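Local coordinates for protein glutaconate CoA-transferase subunit A (Acidaminococcus fermentans, PDB 1POI) that catalyses the transfer of coenzyme A from acetyl-CoA to glutaconate or (R)-2-hydroxyglutarate, a step in glutamate degradation by the hydroxyglutarate pathway, at residues W57-R65 against F273-F282; M108-L119 against V165-D173. All coordinates share one frame; numbering follows the deposited sequence.

The two contacts lie on opposite sides of the centre of the chain, with their centres about 31 Å apart. They do not touch; their nearest atoms are about 6 Å apart. Along the chain interaction 2 is nested inside interaction 1, whose segments are separated by 207 residues. Interaction 1 packs helix 270-282, from the C-terminal part of the chain, on helix 55-62, which leads into strand 66-71 of the seven-stranded parallel sheet. Interaction 2 joins helix 102-114 and the small antiparallel sheet of strands 118-121, 152-156 and 162-168. Segment 165-173 runs into strand 174-179 of the parallel sheet, as helix 55-62 does into strand 66-71, so both contacts border the same sheet.

Interaction 1: W57-R65 against F273-F282; sequences WDMLIGNGR and FDAFCKEWVF
Met59 and Asn63 of helix 55-62 and its end face Phe273, Cys277 and Val281 of helix 270-282. The short helical segments cross at -111°, with their axes 11.5 Å apart. The tight part is apolar. Met59 CE meets Val281 CG2 tip to tip at 3.8 Å. The same methyl lies at the edge of the Phe276 ring, 3.9 Å from CE1. The bend at the end of the Met59 chain (chi3 80°) turns CE toward these groups. Phe36 and Tyr263 also pack on Met59. The Phe273 ring lies close to Gly62, where a CB would be tight against CE2.

Asn63 carries the polar part. Its ND2 donates to Met59 O at 2.8 Å, from above the carbonyl plane, while its own backbone N reaches that oxygen from the opposite face. ND2 also donates to Cys277 SG at 3.6 Å, nearly straight at 169°. Both acceptors lie close to the amide plane, so the two bonds fix the rotation of the amide. ND2 sits at the edge of the Phe273 ring, 3.3 Å from CE2.

The other side is looser and wetter. Asn63 OD1 lies at the edge of the Phe282 ring, 3.3 Å from CZ. A water donates to this oxygen and to Asp274 OD1. Arg65 NH2 is near the same ring, 3.8 Å from CE1, but its guanidinium bonds instead to Leu39 O and Ile43 O. A leucine in place of Asn63 would probably leave Cys277 SG without this donor, Met59 O without its side-chain donor, and the water with Asp274 but not the amide oxygen. Both amide hydrogens of Asn63 are thus used, one on the last turn of helix 55-62 and one on the facing thiol, which keeps OD1 turned to the water.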
loop_
_atom_site.group_PDB
_atom_site.type_symbol
_atom_site.label_atom_id
_atom_site.label_comp_id
_atom_site.label_asym_id
_atom_site.label_seq_id
_atom_site.Cartn_x
_atom_site.Cartn_y
_atom_site.Cartn_z
ATOM N N TRP A 57 -24.178 25.717 4.721
ATOM C CA TRP A 57 -24.664 27.040 4.392
ATOM C C TRP A 57 -26.058 27.270 4.939
ATOM O O TRP A 57 -26.474 28.413 5.121
ATOM C CB TRP A 57 -24.620 27.297 2.890
ATOM C CG TRP A 57 -23.242 27.659 2.438
ATOM C CD1 TRP A 57 -22.292 26.810 1.937
ATOM C CD2 TRP A 57 -22.612 28.945 2.547
ATOM N NE1 TRP A 57 -21.111 27.483 1.741
ATOM C CE2 TRP A 57 -21.276 28.796 2.103
ATOM C CE3 TRP A 57 -23.050 30.209 2.980
ATOM C CZ2 TRP A 57 -20.362 29.869 2.081
ATOM C CZ3 TRP A 57 -22.148 31.267 2.959
ATOM C CH2 TRP A 57 -20.816 31.090 2.509
ATOM N N ASP A 58 -26.785 26.197 5.226
ATOM C CA ASP A 58 -28.124 26.360 5.775
ATOM C C ASP A 58 -28.010 26.900 7.173
ATOM O O ASP A 58 -28.717 27.826 7.554
ATOM C CB ASP A 58 -28.874 25.051 5.840
ATOM C CG ASP A 58 -30.364 25.255 5.879
ATOM O OD1 ASP A 58 -30.861 25.955 4.977
ATOM O OD2 ASP A 58 -31.042 24.718 6.790
ATOM N N MET A 59 -27.108 26.332 7.950
ATOM C CA MET A 59 -26.950 26.792 9.305
ATOM C C MET A 59 -26.545 28.264 9.364
ATOM O O MET A 59 -27.146 29.033 10.116
ATOM C CB MET A 59 -26.008 25.872 10.057
ATOM C CG MET A 59 -26.594 24.470 10.215
ATOM S SD MET A 59 -25.523 23.450 11.209
ATOM C CE MET A 59 -25.936 23.980 12.806
ATOM N N LEU A 60 -25.610 28.679 8.509
ATOM C CA LEU A 60 -25.162 30.073 8.462
ATOM C C LEU A 60 -26.327 30.993 8.076
ATOM O O LEU A 60 -26.582 31.992 8.747
ATOM C CB LEU A 60 -24.015 30.243 7.458
ATOM C CG LEU A 60 -22.696 29.525 7.772
ATOM C CD1 LEU A 60 -21.704 29.676 6.617
ATOM C CD2 LEU A 60 -22.117 30.039 9.089
ATOM N N ILE A 61 -27.045 30.646 7.010
ATOM C CA ILE A 61 -28.181 31.444 6.554
ATOM C C ILE A 61 -29.241 31.593 7.651
ATOM O O ILE A 61 -29.574 32.714 8.047
ATOM C CB ILE A 61 -28.829 30.819 5.317
ATOM C CG1 ILE A 61 -27.856 30.836 4.147
ATOM C CG2 ILE A 61 -30.097 31.553 4.959
ATOM C CD1 ILE A 61 -28.382 30.123 2.941
ATOM N N GLY A 62 -29.754 30.465 8.139
ATOM C CA GLY A 62 -30.759 30.466 9.186
ATOM C C GLY A 62 -30.340 31.255 10.407
ATOM O O GLY A 62 -31.188 31.834 11.078
ATOM N N ASN A 63 -29.056 31.223 10.745
ATOM C CA ASN A 63 -28.549 32.007 11.867
ATOM C C ASN A 63 -28.242 33.451 11.394
ATOM O O ASN A 63 -27.446 34.177 12.007
ATOM C CB ASN A 63 -27.280 31.381 12.438
ATOM C CG ASN A 63 -27.568 30.227 13.389
ATOM O OD1 ASN A 63 -27.649 30.414 14.617
ATOM N ND2 ASN A 63 -27.678 29.018 12.838
ATOM N N GLY A 64 -28.854 33.853 10.285
ATOM C CA GLY A 64 -28.649 35.188 9.741
ATOM C C GLY A 64 -27.229 35.717 9.577
ATOM O O GLY A 64 -27.020 36.934 9.698
ATOM N N ARG A 65 -26.273 34.838 9.258
ATOM C CA ARG A 65 -24.876 35.240 9.073
ATOM C C ARG A 65 -24.446 35.485 7.620
ATOM O O ARG A 65 -23.251 35.602 7.354
ATOM C CB ARG A 65 -23.912 34.205 9.662
ATOM C CG ARG A 65 -24.255 33.683 11.026
ATOM C CD ARG A 65 -24.078 34.675 12.136
ATOM N NE ARG A 65 -24.508 34.088 13.416
ATOM C CZ ARG A 65 -23.674 33.659 14.364
ATOM N NH1 ARG A 65 -22.365 33.752 14.191
ATOM N NH2 ARG A 65 -24.136 33.107 15.478
ATOM N N PHE A 273 -35.432 25.081 14.869
ATOM C CA PHE A 273 -34.078 25.322 14.390
ATOM C C PHE A 273 -33.167 25.940 15.445
ATOM O O PHE A 273 -32.102 25.396 15.770
ATOM C CB PHE A 273 -34.110 26.224 13.161
ATOM C CG PHE A 273 -32.754 26.504 12.601
ATOM C CD1 PHE A 273 -32.095 25.546 11.833
ATOM C CD2 PHE A 273 -32.093 27.694 12.900
ATOM C CE1 PHE A 273 -30.797 25.765 11.378
ATOM C CE2 PHE A 273 -30.792 27.922 12.449
ATOM C CZ PHE A 273 -30.146 26.953 11.688
ATOM N N ASP A 274 -33.597 27.081 15.983
ATOM C CA ASP A 274 -32.831 27.808 16.993
ATOM C C ASP A 274 -32.625 26.966 18.220
ATOM O O ASP A 274 -31.574 27.040 18.859
ATOM C CB ASP A 274 -33.531 29.115 17.356
ATOM C CG ASP A 274 -33.489 30.127 16.227
ATOM O OD1 ASP A 274 -32.384 30.333 15.661
ATOM O OD2 ASP A 274 -34.557 30.698 15.906
ATOM N N ALA A 275 -33.644 26.172 18.541
ATOM C CA ALA A 275 -33.611 25.263 19.686
ATOM C C ALA A 275 -32.489 24.252 19.451
ATOM O O ALA A 275 -31.637 24.026 20.329
ATOM C CB ALA A 275 -34.944 24.557 19.811
ATOM N N PHE A 276 -32.495 23.669 18.248
ATOM C CA PHE A 276 -31.490 22.711 17.818
ATOM C C PHE A 276 -30.109 23.324 17.937
ATOM O O PHE A 276 -29.203 22.723 18.523
ATOM C CB PHE A 276 -31.726 22.319 16.370
ATOM C CG PHE A 276 -30.565 21.597 15.742
ATOM C CD1 PHE A 276 -29.527 22.315 15.139
ATOM C CD2 PHE A 276 -30.492 20.197 15.788
ATOM C CE1 PHE A 276 -28.434 21.658 14.595
ATOM C CE2 PHE A 276 -29.406 19.521 15.248
ATOM C CZ PHE A 276 -28.369 20.248 14.648
ATOM N N CYS A 277 -29.943 24.513 17.361
ATOM C CA CYS A 277 -28.650 25.185 17.421
ATOM C C CYS A 277 -28.186 25.468 18.832
ATOM O O CYS A 277 -26.995 25.328 19.118
ATOM C CB CYS A 277 -28.625 26.475 16.608
ATOM S SG CYS A 277 -28.717 26.241 14.839
ATOM N N LYS A 278 -29.089 25.886 19.716
ATOM C CA LYS A 278 -28.668 26.160 21.085
ATOM C C LYS A 278 -28.041 24.927 21.764
ATOM O O LYS A 278 -27.055 25.049 22.492
ATOM C CB LYS A 278 -29.810 26.702 21.942
ATOM C CG LYS A 278 -29.318 26.983 23.354
ATOM C CD LYS A 278 -30.331 27.631 24.261
ATOM C CE LYS A 278 -29.672 27.859 25.610
ATOM N NZ LYS A 278 -30.422 28.812 26.474
ATOM N N GLU A 279 -28.596 23.748 21.485
ATOM C CA GLU A 279 -28.114 22.492 22.049
ATOM C C GLU A 279 -26.822 21.964 21.442
ATOM O O GLU A 279 -25.873 21.648 22.164
ATOM C CB GLU A 279 -29.191 21.430 21.900
ATOM C CG GLU A 279 -28.771 20.046 22.347
ATOM C CD GLU A 279 -29.820 19.001 22.011
ATOM O OE1 GLU A 279 -30.744 19.320 21.229
ATOM O OE2 GLU A 279 -29.725 17.866 22.526
ATOM N N TRP A 280 -26.800 21.852 20.116
ATOM C CA TRP A 280 -25.629 21.326 19.395
ATOM C C TRP A 280 -24.466 22.298 19.135
ATOM O O TRP A 280 -23.292 21.892 19.144
ATOM C CB TRP A 280 -26.080 20.676 18.083
ATOM C CG TRP A 280 -26.873 19.428 18.321
ATOM C CD1 TRP A 280 -28.229 19.310 18.337
ATOM C CD2 TRP A 280 -26.356 18.149 18.702
ATOM N NE1 TRP A 280 -28.589 18.047 18.729
ATOM C CE2 TRP A 280 -27.461 17.313 18.957
ATOM C CE3 TRP A 280 -25.060 17.631 18.855
ATOM C CZ2 TRP A 280 -27.318 15.993 19.356
ATOM C CZ3 TRP A 280 -24.919 16.308 19.258
ATOM C CH2 TRP A 280 -26.046 15.509 19.502
ATOM N N VAL A 281 -24.788 23.577 18.935
ATOM C CA VAL A 281 -23.779 24.589 18.668
ATOM C C VAL A 281 -23.401 25.484 19.849
ATOM O O VAL A 281 -22.351 25.306 20.493
ATOM C CB VAL A 281 -24.222 25.494 17.514
ATOM C CG1 VAL A 281 -23.102 26.442 17.136
ATOM C CG2 VAL A 281 -24.645 24.653 16.321
ATOM N N PHE A 282 -24.306 26.402 20.173
ATOM C CA PHE A 282 -24.068 27.389 21.213
ATOM C C PHE A 282 -23.810 26.877 22.613
ATOM O O PHE A 282 -22.997 27.449 23.338
ATOM C CB PHE A 282 -25.170 28.429 21.174
ATOM C CG PHE A 282 -25.373 29.020 19.802
ATOM C CD1 PHE A 282 -24.361 29.771 19.194
ATOM C CD2 PHE A 282 -26.553 28.787 19.093
ATOM C CE1 PHE A 282 -24.514 30.271 17.912
ATOM C CE2 PHE A 282 -26.720 29.289 17.784
ATOM C CZ PHE A 282 -25.701 30.033 17.194
HETATM O O HOH W 1 -29.616 29.694 17.009
#

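Interaction 2: M108-L119 against V165-D173; sequences MWHAAALGLPFL and VAVPVPQVD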
loop_
_atom_site.group_PDB
_atom_site.type_symbol
_atom_site.label_atom_id
_atom_site.label_comp_id
_atom_site.label_asym_id
_atom_site.label_seq_id
_atom_site.Cartn_x
_atom_site.Cartn_y
_atom_site.Cartn_z
ATOM N N MET A 108 -15.736 29.272 -11.825
ATOM C CA MET A 108 -15.341 30.508 -11.154
ATOM C C MET A 108 -14.242 30.289 -10.133
ATOM O O MET A 108 -13.238 30.992 -10.125
ATOM C CB MET A 108 -16.552 31.172 -10.501
ATOM C CG MET A 108 -17.555 31.701 -11.528
ATOM S SD MET A 108 -19.060 32.374 -10.832
ATOM C CE MET A 108 -18.452 33.301 -9.508
ATOM N N TRP A 109 -14.419 29.297 -9.285
ATOM C CA TRP A 109 -13.424 28.990 -8.284
ATOM C C TRP A 109 -12.174 28.493 -8.997
ATOM O O TRP A 109 -11.056 28.851 -8.633
ATOM C CB TRP A 109 -13.937 27.901 -7.339
ATOM C CG TRP A 109 -14.701 28.371 -6.137
ATOM C CD1 TRP A 109 -14.441 29.478 -5.392
ATOM C CD2 TRP A 109 -15.752 27.663 -5.449
ATOM N NE1 TRP A 109 -15.244 29.496 -4.274
ATOM C CE2 TRP A 109 -16.058 28.393 -4.286
ATOM C CE3 TRP A 109 -16.454 26.479 -5.703
ATOM C CZ2 TRP A 109 -17.037 27.978 -3.371
ATOM C CZ3 TRP A 109 -17.429 26.068 -4.788
ATOM C CH2 TRP A 109 -17.707 26.816 -3.642
ATOM N N HIS A 110 -12.345 27.674 -10.031
ATOM C CA HIS A 110 -11.177 27.156 -10.725
ATOM C C HIS A 110 -10.363 28.274 -11.391
ATOM O O HIS A 110 -9.144 28.371 -11.176
ATOM C CB HIS A 110 -11.549 26.031 -11.702
ATOM C CG HIS A 110 -10.366 25.264 -12.208
ATOM N ND1 HIS A 110 -10.177 24.986 -13.544
ATOM C CD2 HIS A 110 -9.279 24.776 -11.566
ATOM C CE1 HIS A 110 -9.027 24.361 -13.705
ATOM N NE2 HIS A 110 -8.460 24.220 -12.519
ATOM N N ALA A 111 -11.032 29.123 -12.164
ATOM C CA ALA A 111 -10.396 30.263 -12.809
ATOM C C ALA A 111 -9.677 31.126 -11.774
ATOM O O ALA A 111 -8.644 31.723 -12.070
ATOM C CB ALA A 111 -11.402 31.081 -13.512
ATOM N N ALA A 112 -10.206 31.195 -10.557
ATOM C CA ALA A 112 -9.555 31.978 -9.504
ATOM C C ALA A 112 -8.239 31.321 -9.102
ATOM O O ALA A 112 -7.203 31.973 -9.010
ATOM C CB ALA A 112 -10.473 32.133 -8.290
ATOM N N ALA A 113 -8.275 30.016 -8.878
ATOM C CA ALA A 113 -7.067 29.302 -8.501
ATOM C C ALA A 113 -6.044 29.454 -9.617
ATOM O O ALA A 113 -4.840 29.486 -9.365
ATOM C CB ALA A 113 -7.379 27.841 -8.258
ATOM N N LEU A 114 -6.547 29.555 -10.846
ATOM C CA LEU A 114 -5.701 29.692 -12.022
ATOM C C LEU A 114 -5.088 31.079 -12.218
ATOM O O LEU A 114 -3.971 31.193 -12.694
ATOM C CB LEU A 114 -6.483 29.284 -13.283
ATOM C CG LEU A 114 -6.329 27.887 -13.915
ATOM C CD1 LEU A 114 -5.769 26.837 -12.936
ATOM C CD2 LEU A 114 -7.683 27.462 -14.492
ATOM N N GLY A 115 -5.836 32.127 -11.905
ATOM C CA GLY A 115 -5.331 33.479 -12.068
ATOM C C GLY A 115 -5.903 34.164 -13.299
ATOM O O GLY A 115 -5.345 35.140 -13.795
ATOM N N LEU A 116 -7.017 33.668 -13.817
ATOM C CA LEU A 116 -7.602 34.275 -15.005
ATOM C C LEU A 116 -8.189 35.651 -14.696
ATOM O O LEU A 116 -8.691 35.895 -13.602
ATOM C CB LEU A 116 -8.702 33.377 -15.593
ATOM C CG LEU A 116 -8.403 31.930 -15.987
ATOM C CD1 LEU A 116 -9.603 31.365 -16.728
ATOM C CD2 LEU A 116 -7.185 31.828 -16.866
ATOM N N PRO A 117 -8.136 36.572 -15.665
ATOM C CA PRO A 117 -8.673 37.930 -15.502
ATOM C C PRO A 117 -10.166 37.799 -15.195
ATOM O O PRO A 117 -10.718 38.463 -14.315
ATOM C CB PRO A 117 -8.501 38.533 -16.897
ATOM C CG PRO A 117 -7.352 37.797 -17.458
ATOM C CD PRO A 117 -7.578 36.385 -17.012
ATOM N N PHE A 118 -10.813 36.940 -15.962
ATOM C CA PHE A 118 -12.233 36.682 -15.821
ATOM C C PHE A 118 -12.534 35.334 -16.478
ATOM O O PHE A 118 -11.642 34.697 -17.053
ATOM C CB PHE A 118 -13.038 37.810 -16.458
ATOM C CG PHE A 118 -12.870 37.919 -17.940
ATOM C CD1 PHE A 118 -11.750 38.541 -18.482
ATOM C CD2 PHE A 118 -13.877 37.462 -18.800
ATOM C CE1 PHE A 118 -11.639 38.719 -19.860
ATOM C CE2 PHE A 118 -13.782 37.630 -20.180
ATOM C CZ PHE A 118 -12.663 38.261 -20.715
ATOM N N LEU A 119 -13.793 34.921 -16.442
ATOM C CA LEU A 119 -14.155 33.639 -17.009
ATOM C C LEU A 119 -15.147 33.668 -18.161
ATOM O O LEU A 119 -16.311 34.019 -17.964
ATOM C CB LEU A 119 -14.684 32.750 -15.878
ATOM C CG LEU A 119 -15.324 31.401 -16.201
ATOM C CD1 LEU A 119 -14.253 30.375 -16.613
ATOM C CD2 LEU A 119 -16.071 30.955 -14.972
ATOM N N VAL A 165 -20.505 34.446 -22.497
ATOM C CA VAL A 165 -20.888 35.064 -21.244
ATOM C C VAL A 165 -19.619 35.198 -20.435
ATOM O O VAL A 165 -18.901 34.207 -20.243
ATOM C CB VAL A 165 -21.906 34.170 -20.486
ATOM C CG1 VAL A 165 -22.189 34.711 -19.086
ATOM C CG2 VAL A 165 -23.198 34.080 -21.277
ATOM N N ALA A 166 -19.285 36.428 -20.043
ATOM C CA ALA A 166 -18.082 36.652 -19.250
ATOM C C ALA A 166 -18.543 36.739 -17.817
ATOM O O ALA A 166 -19.561 37.382 -17.532
ATOM C CB ALA A 166 -17.384 37.920 -19.675
ATOM N N VAL A 167 -17.796 36.114 -16.917
ATOM C CA VAL A 167 -18.158 36.062 -15.510
ATOM C C VAL A 167 -17.002 36.525 -14.626
ATOM O O VAL A 167 -15.860 36.140 -14.832
ATOM C CB VAL A 167 -18.594 34.603 -15.148
ATOM C CG1 VAL A 167 -18.542 34.364 -13.687
ATOM C CG2 VAL A 167 -19.993 34.347 -15.619
ATOM N N PRO A 168 -17.293 37.345 -13.609
ATOM C CA PRO A 168 -16.231 37.827 -12.723
ATOM C C PRO A 168 -15.624 36.709 -11.900
ATOM O O PRO A 168 -16.356 35.912 -11.318
ATOM C CB PRO A 168 -16.974 38.795 -11.794
ATOM C CG PRO A 168 -18.188 39.188 -12.579
ATOM C CD PRO A 168 -18.596 37.888 -13.191
ATOM N N VAL A 169 -14.300 36.672 -11.830
ATOM C CA VAL A 169 -13.580 35.679 -11.027
ATOM C C VAL A 169 -13.672 36.172 -9.573
ATOM O O VAL A 169 -13.331 37.314 -9.273
ATOM C CB VAL A 169 -12.116 35.582 -11.493
ATOM C CG1 VAL A 169 -11.281 34.873 -10.489
ATOM C CG2 VAL A 169 -12.054 34.841 -12.786
ATOM N N PRO A 170 -14.159 35.334 -8.660
ATOM C CA PRO A 170 -14.302 35.712 -7.256
ATOM C C PRO A 170 -12.997 35.828 -6.465
ATOM O O PRO A 170 -12.034 35.131 -6.749
ATOM C CB PRO A 170 -15.192 34.600 -6.712
ATOM C CG PRO A 170 -14.672 33.404 -7.433
ATOM C CD PRO A 170 -14.510 33.916 -8.859
ATOM N N GLN A 171 -12.976 36.717 -5.470
ATOM C CA GLN A 171 -11.812 36.937 -4.611
ATOM C C GLN A 171 -12.152 36.412 -3.225
ATOM O O GLN A 171 -12.858 37.044 -2.448
ATOM C CB GLN A 171 -11.478 38.419 -4.554
ATOM C CG GLN A 171 -11.171 38.986 -5.922
ATOM C CD GLN A 171 -10.608 40.383 -5.855
ATOM O OE1 GLN A 171 -9.468 40.590 -5.415
ATOM N NE2 GLN A 171 -11.401 41.359 -6.290
ATOM N N VAL A 172 -11.621 35.249 -2.919
ATOM C CA VAL A 172 -11.918 34.578 -1.684
ATOM C C VAL A 172 -10.955 34.930 -0.556
ATOM O O VAL A 172 -9.755 34.661 -0.640
ATOM C CB VAL A 172 -11.961 33.043 -1.950
ATOM C CG1 VAL A 172 -12.398 32.289 -0.701
ATOM C CG2 VAL A 172 -12.900 32.745 -3.138
ATOM N N ASP A 173 -11.494 35.477 0.530
ATOM C CA ASP A 173 -10.677 35.865 1.660
ATOM C C ASP A 173 -10.215 34.664 2.442
ATOM O O ASP A 173 -9.023 34.534 2.706
ATOM C CB ASP A 173 -11.439 36.827 2.570
ATOM C CG ASP A 173 -11.781 38.124 1.884
ATOM O OD1 ASP A 173 -10.889 38.685 1.203
ATOM O OD2 ASP A 173 -12.932 38.588 2.019
#
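Leu119 O accepts from Val167 N at 2.8 Å. The return bond, Leu119 N to Val167 O, is 2.9 Å long. Together they make an antiparallel hydrogen-bonded pair. Ala166 CA adds a C-H...O contact to Leu119 O. Beside this pair, the Phe118 ring packs on the methyl of Ala166, with CD2 3.6 Å from CB. Chi1 of Phe118 is 65°, with CG between the backbone N and the carbonyl carbon, and with this turn CD2 and CE2 reach Ala166 CB. Ile154 of the next strand touches both residues.

After the strand, residues 169-172 run past helix 102-114. Val169 fills the angle between the helix and the turn that follows it. Its CG1 lies 3.6 Å from Ala112 CB. Its CG2, on the other branch, meets Phe118 CA at 3.6 Å and also touches Ala111 CB and Leu116 O. With CG1 anti to the backbone N (chi1 165°), that methyl lies on the helix, while CG2 spans helix, turn and the start of the strand. Met108 crosses Val167 at about a right angle, with SD 3.5 Å from CG1. Its CB packs on Pro170 CD. Farther along, Val172 CG2 comes to the edge of the Trp109 ring, 4.2 Å from NE1. Ala21 of strand 19-22 touches both of these side chains.

Gly115, with positive phi, ends the helix in a Schellman motif. Leu116 N bonds back to Ala111 O, and Gly115 N makes a weak bond to Ala112 O. Leu116 and Phe118 also pack on a second copy of this subunit. The arrangement is a helix-turn-strand unit: its strand forms an edge of the three-stranded antiparallel sheet within the chain, and its helix packs on the link from that sheet to strand 174-179 of the central parallel sheet.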